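PDB 4L9A: putative uncharacterized protein Smu.1393c from Streptococcus mutans, which is probably a carboxylesterase of the alpha/beta hydrolase fold family. Local coordinates for residues I139-T144 / I236-S241; C115-G120 / Q266-H271; N22-N27 / E105-Q110; I33-R38 / G71-D76. All coordinates share one frame; numbering follows the deposited sequence.

Contact 1: I139-T144 / I236-S241; sequences IGLEPT and IVFSES
Ile139 and Ile236 lie side by side on one face of a parallel strand pair, their side chains pointing the same way, with Ile139 CD1 3.9 Å from Ile236 CG1. Both set CG1 beside the backbone N, with nearly equal chi1 angles of -49° and -48°, and this keeps the two branches aligned. On the same face Leu141 runs alongside Phe238, and its CD1 approaches Phe238 CD1 obliquely to 3.7 Å. Helix 275-287 packs against Leu141 and Phe238, with Ile278 touching both. On the other face the pyrrolidine ring folds back over Gly140, and Pro143 CD comes to 4.1 Å from Val237 CG1. The backbones agree with this register: Gly140 N donates to Ile236 O, Phe238 N to Gly140 O at 2.9 Å, and Glu142 N to Phe238 O.

Past the strand ends the Glu142 side chain, extended beyond CG, crosses that of Glu240. Glu142 OE2 accepts from Glu240 N at 2.9 Å through its anti lone pair, in a nearly straight bond (172°). The two carboxylates are almost coplanar, and Glu142 OE2 lies 2.9 Å from Glu240 OE2, an acceptor-to-acceptor approach rather than a bond.

Glu142 OE1 meanwhile bonds His268 ND1 and forms a salt bridge with Arg243, while Glu240 OE1 pairs with Arg164. Each acid thus has an arginine partner outside the pair. The amide of Glu240 fixes one oxygen of Glu142 while the other faces His268, which is consistent with Glu142 serving as the acid of a Ser-His-acid triad.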
# COMPACT_ATOMS: atom_id res chain seq x y z
N ILE A 139 9.19 -2.93 -0.80
CA ILE A 139 8.55 -3.81 -1.77
C ILE A 139 7.36 -3.05 -2.34
O ILE A 139 6.38 -2.80 -1.64
CB ILE A 139 8.07 -5.13 -1.13
CG1 ILE A 139 9.17 -5.77 -0.28
CG2 ILE A 139 7.56 -6.08 -2.20
CD1 ILE A 139 10.43 -6.13 -1.06
N GLY A 140 7.43 -2.65 -3.60
CA GLY A 140 6.36 -1.83 -4.12
C GLY A 140 5.59 -2.51 -5.23
O GLY A 140 6.18 -2.97 -6.21
N LEU A 141 4.28 -2.59 -5.07
CA LEU A 141 3.41 -3.08 -6.12
C LEU A 141 2.79 -1.87 -6.81
O LEU A 141 1.90 -1.23 -6.27
CB LEU A 141 2.33 -4.00 -5.55
CG LEU A 141 2.80 -5.26 -4.80
CD1 LEU A 141 4.01 -5.92 -5.46
CD2 LEU A 141 3.10 -4.94 -3.33
N GLU A 142 3.29 -1.55 -8.01
CA GLU A 142 2.90 -0.32 -8.73
C GLU A 142 2.70 0.89 -7.81
O GLU A 142 1.64 1.53 -7.80
CB GLU A 142 1.68 -0.58 -9.63
CG GLU A 142 2.08 -1.44 -10.86
CD GLU A 142 1.06 -1.44 -11.98
OE1 GLU A 142 -0.02 -0.82 -11.84
OE2 GLU A 142 1.35 -2.08 -13.01
N PRO A 143 3.73 1.21 -7.02
CA PRO A 143 3.63 2.39 -6.16
C PRO A 143 3.45 3.64 -7.00
O PRO A 143 4.04 3.75 -8.08
CB PRO A 143 4.99 2.41 -5.44
CG PRO A 143 5.92 1.67 -6.37
CD PRO A 143 5.06 0.60 -7.00
N THR A 144 2.62 4.57 -6.53
CA THR A 144 2.28 5.75 -7.30
C THR A 144 3.49 6.68 -7.44
O THR A 144 4.05 7.11 -6.43
CB THR A 144 1.09 6.50 -6.65
OG1 THR A 144 0.04 5.56 -6.36
CG2 THR A 144 0.56 7.57 -7.59
N ILE A 236 12.49 -3.47 -4.22
CA ILE A 236 11.99 -4.39 -5.24
C ILE A 236 10.64 -3.86 -5.72
O ILE A 236 9.67 -3.82 -4.96
CB ILE A 236 11.81 -5.83 -4.72
CG1 ILE A 236 13.05 -6.31 -3.96
CG2 ILE A 236 11.51 -6.76 -5.89
CD1 ILE A 236 14.24 -6.55 -4.84
N VAL A 237 10.60 -3.42 -6.97
CA VAL A 237 9.37 -2.86 -7.53
C VAL A 237 8.80 -3.80 -8.58
O VAL A 237 9.54 -4.32 -9.43
CB VAL A 237 9.62 -1.44 -8.11
CG1 VAL A 237 8.41 -0.93 -8.91
CG2 VAL A 237 9.98 -0.48 -7.00
N PHE A 238 7.49 -4.05 -8.50
CA PHE A 238 6.77 -4.86 -9.47
C PHE A 238 5.79 -3.97 -10.21
O PHE A 238 5.06 -3.19 -9.59
CB PHE A 238 5.97 -5.98 -8.78
CG PHE A 238 6.82 -7.01 -8.09
CD1 PHE A 238 7.38 -6.74 -6.84
CD2 PHE A 238 7.05 -8.24 -8.67
CE1 PHE A 238 8.17 -7.68 -6.19
CE2 PHE A 238 7.84 -9.19 -8.03
CZ PHE A 238 8.40 -8.91 -6.80
N SER A 239 5.74 -4.12 -11.52
CA SER A 239 4.87 -3.31 -12.34
C SER A 239 4.54 -4.03 -13.64
O SER A 239 5.32 -4.85 -14.12
CB SER A 239 5.56 -1.99 -12.67
OG SER A 239 5.01 -1.39 -13.83
N GLU A 240 3.39 -3.70 -14.22
CA GLU A 240 3.08 -4.14 -15.57
C GLU A 240 4.17 -3.63 -16.53
O GLU A 240 4.72 -2.55 -16.31
CB GLU A 240 1.69 -3.63 -15.98
CG GLU A 240 0.56 -4.20 -15.11
CD GLU A 240 -0.77 -3.48 -15.33
OE1 GLU A 240 -1.52 -3.88 -16.23
OE2 GLU A 240 -1.04 -2.50 -14.61
N SER A 241 4.47 -4.39 -17.58
CA SER A 241 5.59 -4.07 -18.47
C SER A 241 5.53 -2.67 -19.09
O SER A 241 6.56 -2.03 -19.27
CB SER A 241 5.73 -5.11 -19.59
OG SER A 241 4.55 -5.18 -20.37

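Contact 2: C115-G120 / Q266-H271; sequences CVHSIG and QHHYLH
The His117 ring carries His271 CE1 over the centre of one face, 3.3 Å above its plane, and Ser118 CB offset toward the rim of the opposite face. His117 in turn places NE2 over the centre of the His268 ring, at 3.4 Å from its plane, and CE1 above the rim of Tyr269. The ring pairs are oblique, with His117 and His271 planes 36° apart, so the aromatic cluster interlocks without regular stacking. CH-pi packing adds to it, His117 CB lying over the His271 face.

At the edge of His268, Ser118 OG lies in the ring plane and makes a weak hydrogen bond to NE2, at 3.2 Å from it. Ser118 sits in the type II' turn from His117 to Gly120, between strand 111-117 and helix 120-130, with strained backbone angles of 55° and -124°: the nucleophile elbow of alpha/beta hydrolases. Its pairing with His268, whose ND1 is held by Glu142, matches a catalytic triad.

CG of His117 stands anti to the backbone N, which puts CG on the side of the second segment. There His117 NE2 donates to His268 O at 2.8 Å, from above the carbonyl plane, while Asn58 OD1 bonds His271 NE2.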
# COMPACT_ATOMS: atom_id res chain seq x y z
N CYS A 115 5.89 -2.83 2.55
CA CYS A 115 5.29 -3.41 1.36
C CYS A 115 4.03 -2.61 1.07
O CYS A 115 3.11 -2.57 1.89
CB CYS A 115 4.94 -4.89 1.58
SG CYS A 115 4.15 -5.72 0.14
N VAL A 116 3.99 -1.95 -0.07
CA VAL A 116 2.86 -1.06 -0.35
C VAL A 116 2.31 -1.27 -1.74
O VAL A 116 3.02 -1.75 -2.65
CB VAL A 116 3.26 0.43 -0.18
CG1 VAL A 116 4.05 0.62 1.10
CG2 VAL A 116 4.10 0.91 -1.40
N HIS A 117 1.05 -0.89 -1.90
CA HIS A 117 0.43 -0.83 -3.22
C HIS A 117 0.10 0.62 -3.53
O HIS A 117 -0.35 1.37 -2.66
CB HIS A 117 -0.86 -1.67 -3.24
CG HIS A 117 -1.57 -1.65 -4.55
ND1 HIS A 117 -2.88 -1.24 -4.69
CD2 HIS A 117 -1.15 -1.98 -5.79
CE1 HIS A 117 -3.24 -1.33 -5.95
NE2 HIS A 117 -2.20 -1.78 -6.65
N SER A 118 0.38 1.04 -4.76
CA SER A 118 -0.17 2.28 -5.27
C SER A 118 0.14 3.49 -4.37
O SER A 118 1.30 3.78 -4.08
CB SER A 118 -1.69 2.10 -5.44
OG SER A 118 -2.25 3.09 -6.27
N ILE A 119 -0.90 4.20 -3.92
CA ILE A 119 -0.71 5.47 -3.23
C ILE A 119 0.06 5.34 -1.92
O ILE A 119 0.63 6.32 -1.42
CB ILE A 119 -2.06 6.21 -3.01
CG1 ILE A 119 -1.87 7.72 -2.95
CG2 ILE A 119 -2.80 5.69 -1.78
CD1 ILE A 119 -1.62 8.33 -4.31
N GLY A 120 0.09 4.13 -1.37
CA GLY A 120 0.89 3.86 -0.18
C GLY A 120 2.36 4.19 -0.36
O GLY A 120 3.11 4.32 0.61
N GLN A 266 -1.09 -8.38 -15.48
CA GLN A 266 -1.97 -7.83 -16.51
C GLN A 266 -2.87 -6.74 -15.95
O GLN A 266 -3.72 -6.21 -16.66
CB GLN A 266 -2.83 -8.94 -17.12
CG GLN A 266 -2.51 -10.32 -16.60
CD GLN A 266 -1.39 -10.98 -17.38
OE1 GLN A 266 -0.77 -10.35 -18.23
NE2 GLN A 266 -1.13 -12.24 -17.08
N HIS A 267 -2.69 -6.42 -14.68
CA HIS A 267 -3.50 -5.40 -14.03
C HIS A 267 -2.75 -4.71 -12.89
O HIS A 267 -1.61 -5.04 -12.60
CB HIS A 267 -4.81 -6.00 -13.52
CG HIS A 267 -4.62 -7.19 -12.64
ND1 HIS A 267 -4.35 -7.08 -11.29
CD2 HIS A 267 -4.65 -8.52 -12.91
CE1 HIS A 267 -4.22 -8.29 -10.78
NE2 HIS A 267 -4.40 -9.18 -11.74
N HIS A 268 -3.42 -3.76 -12.26
CA HIS A 268 -2.80 -2.91 -11.24
C HIS A 268 -2.62 -3.62 -9.90
O HIS A 268 -1.83 -3.18 -9.05
CB HIS A 268 -3.70 -1.67 -11.08
CG HIS A 268 -3.17 -0.63 -10.13
ND1 HIS A 268 -1.87 -0.17 -10.16
CD2 HIS A 268 -3.80 0.08 -9.17
CE1 HIS A 268 -1.72 0.77 -9.24
NE2 HIS A 268 -2.88 0.95 -8.63
N TYR A 269 -3.33 -4.72 -9.70
CA TYR A 269 -3.39 -5.35 -8.38
C TYR A 269 -2.45 -6.54 -8.25
O TYR A 269 -2.87 -7.68 -8.04
CB TYR A 269 -4.84 -5.73 -8.03
CG TYR A 269 -5.69 -4.52 -7.69
CD1 TYR A 269 -6.24 -3.73 -8.70
CD2 TYR A 269 -5.93 -4.16 -6.37
CE1 TYR A 269 -7.01 -2.60 -8.39
CE2 TYR A 269 -6.70 -3.04 -6.05
CZ TYR A 269 -7.24 -2.27 -7.07
OH TYR A 269 -7.99 -1.17 -6.74
N LEU A 270 -1.15 -6.25 -8.36
CA LEU A 270 -0.14 -7.30 -8.43
C LEU A 270 -0.00 -8.02 -7.09
O LEU A 270 0.37 -9.19 -7.04
CB LEU A 270 1.20 -6.72 -8.89
CG LEU A 270 1.11 -6.01 -10.25
CD1 LEU A 270 2.49 -5.49 -10.71
CD2 LEU A 270 0.49 -6.93 -11.30
N HIS A 271 -0.31 -7.31 -6.01
CA HIS A 271 -0.28 -7.93 -4.68
C HIS A 271 -1.37 -8.98 -4.50
O HIS A 271 -1.31 -9.77 -3.56
CB HIS A 271 -0.39 -6.88 -3.57
CG HIS A 271 -1.64 -6.06 -3.63
ND1 HIS A 271 -1.95 -5.27 -4.72
CD2 HIS A 271 -2.65 -5.91 -2.75
CE1 HIS A 271 -3.10 -4.67 -4.50
NE2 HIS A 271 -3.55 -5.04 -3.31

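Contact 3: N22-N27 / E105-Q110; sequences NKEMVN and EHFKFQ
His106, near the C-terminal end of helix 93-106, meets Glu24 tip to tip: His106 NE2 donates to Glu24 OE2 at 2.7 Å. The bond is bent, 142° at the hydrogen; the oxygen lies 24° out of the ring plane, and the donor meets it from above the carboxylate plane. Carboxylate and imidazole planes are steeply inclined to each other. Both partners hold CG anti to the backbone N (Glu24 chi1 -180°), and the Glu24 chain is extended, which lets its carboxylate span the gap. His106 also receives Val26, which slides past it in the opposite direction. Val26 CG1 lies over one ring face, 4.2 Å from the centroid of the His106 ring, a CH-pi contact, while Val26 CG2 nears His106 CD2 at 4.0 Å.

Phe107 follows, already beyond the helix, and its ring comes alongside the same two residues, sliding past Glu24 in the opposite direction. Glu24 OE1 approaches Phe107 CZ obliquely to 3.9 Å, and Val26 CG2 touches the same ring carbon more loosely at 4.4 Å. His106 CD2 lies 3.7 Å above the Phe107 plane, toward its rim, so the His106 ring presents an edge to the Phe107 face. Further along, Phe109 turns inward onto Leu73 and leaves this strand behind.

The contact thus joins the outermost strand 22-26 to the end of helix 93-106. Strand 33-38 flanks strand 22-26 in the sheet and supplies His37, whose ring stacks on Phe107, while Leu73 of strand 71-75 touches Phe107 and Phe109 from deeper in the sheet.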
# COMPACT_ATOMS: atom_id res chain seq x y z
N ASN A 22 -3.34 -10.03 15.47
CA ASN A 22 -4.06 -9.30 16.51
C ASN A 22 -4.58 -7.97 15.98
O ASN A 22 -3.83 -7.15 15.43
CB ASN A 22 -3.17 -9.10 17.73
CG ASN A 22 -2.65 -10.41 18.29
OD1 ASN A 22 -3.40 -11.38 18.44
ND2 ASN A 22 -1.34 -10.46 18.57
N LYS A 23 -5.88 -7.76 16.14
CA LYS A 23 -6.53 -6.53 15.72
C LYS A 23 -6.45 -5.51 16.85
O LYS A 23 -6.70 -5.84 18.01
CB LYS A 23 -7.99 -6.81 15.37
CG LYS A 23 -8.17 -7.95 14.36
CD LYS A 23 -9.63 -8.25 14.09
CE LYS A 23 -9.79 -9.40 13.11
NZ LYS A 23 -11.23 -9.75 12.89
N GLU A 24 -6.10 -4.27 16.53
CA GLU A 24 -6.04 -3.22 17.54
C GLU A 24 -6.24 -1.83 16.95
O GLU A 24 -5.60 -1.47 15.95
CB GLU A 24 -4.70 -3.27 18.28
CG GLU A 24 -4.54 -2.21 19.37
CD GLU A 24 -3.19 -2.29 20.07
OE1 GLU A 24 -2.42 -3.23 19.79
OE2 GLU A 24 -2.89 -1.40 20.89
N MSE A 25 -7.14 -1.07 17.56
CA MSE A 25 -7.26 0.36 17.28
C MSE A 25 -6.16 1.07 18.04
O MSE A 25 -6.20 1.12 19.26
CB MSE A 25 -8.62 0.91 17.72
CG MSE A 25 -9.80 0.46 16.89
SE MSE A 25 -9.74 1.13 15.03
CE MSE A 25 -11.62 1.72 14.89
N VAL A 26 -5.17 1.61 17.33
CA VAL A 26 -4.09 2.34 17.98
C VAL A 26 -4.39 3.84 17.97
O VAL A 26 -4.83 4.38 16.96
CB VAL A 26 -2.75 2.09 17.25
CG1 VAL A 26 -1.62 2.86 17.93
CG2 VAL A 26 -2.46 0.61 17.21
N ASN A 27 -4.17 4.50 19.10
CA ASN A 27 -4.44 5.94 19.17
C ASN A 27 -3.41 6.79 18.45
O ASN A 27 -2.21 6.53 18.55
CB ASN A 27 -4.56 6.38 20.63
CG ASN A 27 -5.83 5.88 21.29
OD1 ASN A 27 -6.88 5.80 20.65
ND2 ASN A 27 -5.73 5.53 22.57
N GLU A 105 6.10 3.07 16.84
CA GLU A 105 6.64 3.13 18.21
C GLU A 105 5.80 2.32 19.20
O GLU A 105 6.27 1.95 20.27
CB GLU A 105 6.76 4.58 18.69
CG GLU A 105 7.66 5.45 17.82
CD GLU A 105 9.03 4.83 17.59
OE1 GLU A 105 9.72 4.52 18.59
OE2 GLU A 105 9.41 4.64 16.41
N HIS A 106 4.56 2.05 18.82
CA HIS A 106 3.64 1.29 19.66
C HIS A 106 4.04 -0.19 19.76
O HIS A 106 3.70 -0.85 20.74
CB HIS A 106 2.22 1.41 19.10
CG HIS A 106 1.16 0.82 19.98
ND1 HIS A 106 0.75 1.39 21.16
CD2 HIS A 106 0.39 -0.29 19.81
CE1 HIS A 106 -0.21 0.66 21.70
NE2 HIS A 106 -0.45 -0.36 20.89
N PHE A 107 4.76 -0.69 18.76
CA PHE A 107 5.15 -2.11 18.74
C PHE A 107 6.65 -2.35 18.90
O PHE A 107 7.44 -1.42 18.80
CB PHE A 107 4.63 -2.80 17.48
CG PHE A 107 3.14 -2.80 17.35
CD1 PHE A 107 2.37 -3.68 18.10
CD2 PHE A 107 2.50 -1.92 16.50
CE1 PHE A 107 0.99 -3.69 17.99
CE2 PHE A 107 1.12 -1.92 16.38
CZ PHE A 107 0.36 -2.80 17.14
N LYS A 108 7.02 -3.61 19.12
CA LYS A 108 8.38 -3.95 19.56
C LYS A 108 9.44 -4.08 18.45
O LYS A 108 10.63 -3.91 18.72
CB LYS A 108 8.37 -5.23 20.42
CG LYS A 108 7.65 -5.09 21.75
CD LYS A 108 7.53 -6.43 22.46
CE LYS A 108 7.30 -6.26 23.96
NZ LYS A 108 6.11 -5.41 24.24
N PHE A 109 9.03 -4.38 17.23
CA PHE A 109 9.99 -4.65 16.16
C PHE A 109 11.05 -3.55 16.06
O PHE A 109 10.75 -2.37 16.22
CB PHE A 109 9.30 -4.87 14.81
CG PHE A 109 8.63 -3.65 14.24
CD1 PHE A 109 7.31 -3.35 14.55
CD2 PHE A 109 9.31 -2.81 13.37
CE1 PHE A 109 6.68 -2.23 14.00
CE2 PHE A 109 8.70 -1.69 12.81
CZ PHE A 109 7.37 -1.40 13.13
N GLN A 110 12.30 -3.94 15.81
CA GLN A 110 13.37 -2.96 15.70
C GLN A 110 13.75 -2.66 14.24
O GLN A 110 14.29 -1.60 13.93
CB GLN A 110 14.59 -3.38 16.53
CG GLN A 110 14.42 -3.10 18.02
CD GLN A 110 13.92 -1.68 18.28
OE1 GLN A 110 14.32 -0.74 17.60
NE2 GLN A 110 13.03 -1.54 19.26

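Contact 4: I33-R38 / G71-D76; sequences IYTCHR and GILTID
Thr74 OG1 packs against Cys36 CB at 3.1 Å and also accepts a weak hydrogen bond from Cys36 N. Its chi1 of 71° sets OG1 between the backbone N and the carbonyl carbon, where it can face the neighbouring strand. The main Cys36 bonds are to the backbone: Cys36 N to Thr74 O, and Thr74 N to Cys36 O at 2.8 Å. At one end of the pair the Arg38 guanidinium lays a face over Ile72, whose CG1 is 3.6 Å from Arg38 CZ. At the other, Tyr34 and Asp76 run alongside each other, with Tyr34 CD2 3.3 Å from Asp76 OD2, and Asp76 N bonds Tyr34 O. Ile33 CG2 meets Ile75 CG2 at 3.7 Å.

The strand directions differ by 178°, an almost exact antiparallel pairing. It sets strand 33-38, the antiparallel second strand of the alpha/beta hydrolase sheet, against strand 71-75, which begins the parallel part.

A second shell fixes these groups. The Arg38 chain bends at chi3 (86°), which sets NE; Ile70 O accepts from NH2. Ser54 OG and Tyr82 N bond Asp76 OD2, and Thr55 N bonds OD1. Trp96 of helix 93-106 packs on both Ile33 and Ile75.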
# COMPACT_ATOMS: atom_id res chain seq x y z
N ILE A 33 -6.60 4.34 14.72
CA ILE A 33 -6.25 3.75 13.42
C ILE A 33 -6.28 2.23 13.58
O ILE A 33 -5.67 1.70 14.49
CB ILE A 33 -4.87 4.22 12.95
CG1 ILE A 33 -4.88 5.73 12.75
CG2 ILE A 33 -4.47 3.50 11.63
CD1 ILE A 33 -5.72 6.21 11.52
N TYR A 34 -6.99 1.55 12.70
CA TYR A 34 -7.06 0.10 12.73
C TYR A 34 -5.77 -0.57 12.25
O TYR A 34 -5.25 -0.28 11.15
CB TYR A 34 -8.23 -0.36 11.87
CG TYR A 34 -8.46 -1.86 11.82
CD1 TYR A 34 -9.22 -2.49 12.81
CD2 TYR A 34 -7.98 -2.62 10.76
CE1 TYR A 34 -9.46 -3.84 12.76
CE2 TYR A 34 -8.23 -3.99 10.69
CZ TYR A 34 -8.97 -4.59 11.70
OH TYR A 34 -9.23 -5.94 11.65
N THR A 35 -5.26 -1.48 13.07
CA THR A 35 -4.06 -2.24 12.73
C THR A 35 -4.27 -3.72 12.97
O THR A 35 -5.11 -4.11 13.79
CB THR A 35 -2.85 -1.81 13.59
OG1 THR A 35 -3.09 -2.15 14.96
CG2 THR A 35 -2.60 -0.30 13.49
N CYS A 36 -3.49 -4.53 12.26
CA CYS A 36 -3.39 -5.96 12.53
C CYS A 36 -1.91 -6.28 12.68
O CYS A 36 -1.10 -5.81 11.89
CB CYS A 36 -3.98 -6.78 11.39
SG CYS A 36 -5.72 -6.45 11.09
N HIS A 37 -1.57 -7.09 13.67
CA HIS A 37 -0.17 -7.20 14.07
C HIS A 37 0.25 -8.60 14.52
O HIS A 37 -0.50 -9.30 15.18
CB HIS A 37 0.13 -6.19 15.18
CG HIS A 37 1.48 -6.34 15.80
ND1 HIS A 37 1.69 -7.03 16.97
CD2 HIS A 37 2.70 -5.88 15.41
CE1 HIS A 37 2.97 -7.00 17.28
NE2 HIS A 37 3.60 -6.30 16.35
N ARG A 38 1.47 -8.98 14.15
CA ARG A 38 2.07 -10.23 14.60
C ARG A 38 3.49 -9.90 15.04
O ARG A 38 4.21 -9.18 14.35
CB ARG A 38 2.13 -11.23 13.44
CG ARG A 38 2.65 -12.59 13.82
CD ARG A 38 2.42 -13.59 12.71
NE ARG A 38 3.49 -13.59 11.71
CZ ARG A 38 3.35 -14.07 10.48
NH1 ARG A 38 2.18 -14.57 10.09
NH2 ARG A 38 4.37 -14.04 9.62
N GLY A 71 7.56 -10.65 11.45
CA GLY A 71 6.51 -9.81 12.00
C GLY A 71 5.59 -9.28 10.92
O GLY A 71 5.97 -9.21 9.75
N ILE A 72 4.37 -8.91 11.31
CA ILE A 72 3.41 -8.33 10.38
C ILE A 72 2.79 -7.11 11.05
O ILE A 72 2.42 -7.16 12.22
CB ILE A 72 2.27 -9.33 10.03
CG1 ILE A 72 2.83 -10.63 9.45
CG2 ILE A 72 1.27 -8.69 9.09
CD1 ILE A 72 3.51 -10.46 8.07
N LEU A 73 2.67 -6.02 10.31
CA LEU A 73 1.87 -4.88 10.75
C LEU A 73 1.10 -4.35 9.56
O LEU A 73 1.70 -3.87 8.61
CB LEU A 73 2.75 -3.76 11.32
CG LEU A 73 2.05 -2.45 11.70
CD1 LEU A 73 0.94 -2.67 12.78
CD2 LEU A 73 3.08 -1.45 12.20
N THR A 74 -0.22 -4.45 9.62
CA THR A 74 -1.03 -3.83 8.59
C THR A 74 -1.71 -2.60 9.18
O THR A 74 -2.08 -2.58 10.37
CB THR A 74 -2.08 -4.79 8.01
OG1 THR A 74 -3.10 -5.05 8.99
CG2 THR A 74 -1.43 -6.12 7.58
N ILE A 75 -1.87 -1.58 8.34
CA ILE A 75 -2.45 -0.31 8.76
C ILE A 75 -3.52 0.15 7.77
O ILE A 75 -3.27 0.23 6.56
CB ILE A 75 -1.35 0.78 8.85
CG1 ILE A 75 -0.26 0.36 9.84
CG2 ILE A 75 -1.95 2.12 9.25
CD1 ILE A 75 0.93 1.33 9.88
N ASP A 76 -4.72 0.44 8.28
CA ASP A 76 -5.80 0.98 7.45
C ASP A 76 -5.81 2.51 7.51
O ASP A 76 -5.88 3.09 8.59
CB ASP A 76 -7.17 0.45 7.90
CG ASP A 76 -7.36 -1.04 7.60
OD1 ASP A 76 -6.35 -1.72 7.27
OD2 ASP A 76 -8.50 -1.53 7.72

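Overall arrangement
All four contacts involve one mixed alpha/beta hydrolase sheet, but fall into two groups. Contacts 3 and 4, centres about 7 Å apart, share the antiparallel edge: strands 22-26 and 33-38 are neighbours, and Glu24 O takes the hydroxyl of Thr35. Contacts 1 and 2, centres about 6 Å apart, lie at the C-terminal ends of the parallel strands, where strands 111-117 and 134-141 are neighbours. Contacts 1 and 3 are about 27 Å apart between centres. Along the chain, contact 3 encloses contact 4, and contact 2 encloses contact 1 further on. The probable triad is therefore assembled from distant segments, separate from the antiparallel edge: contacts 2 and 4, centres about 18 Å apart, do not touch.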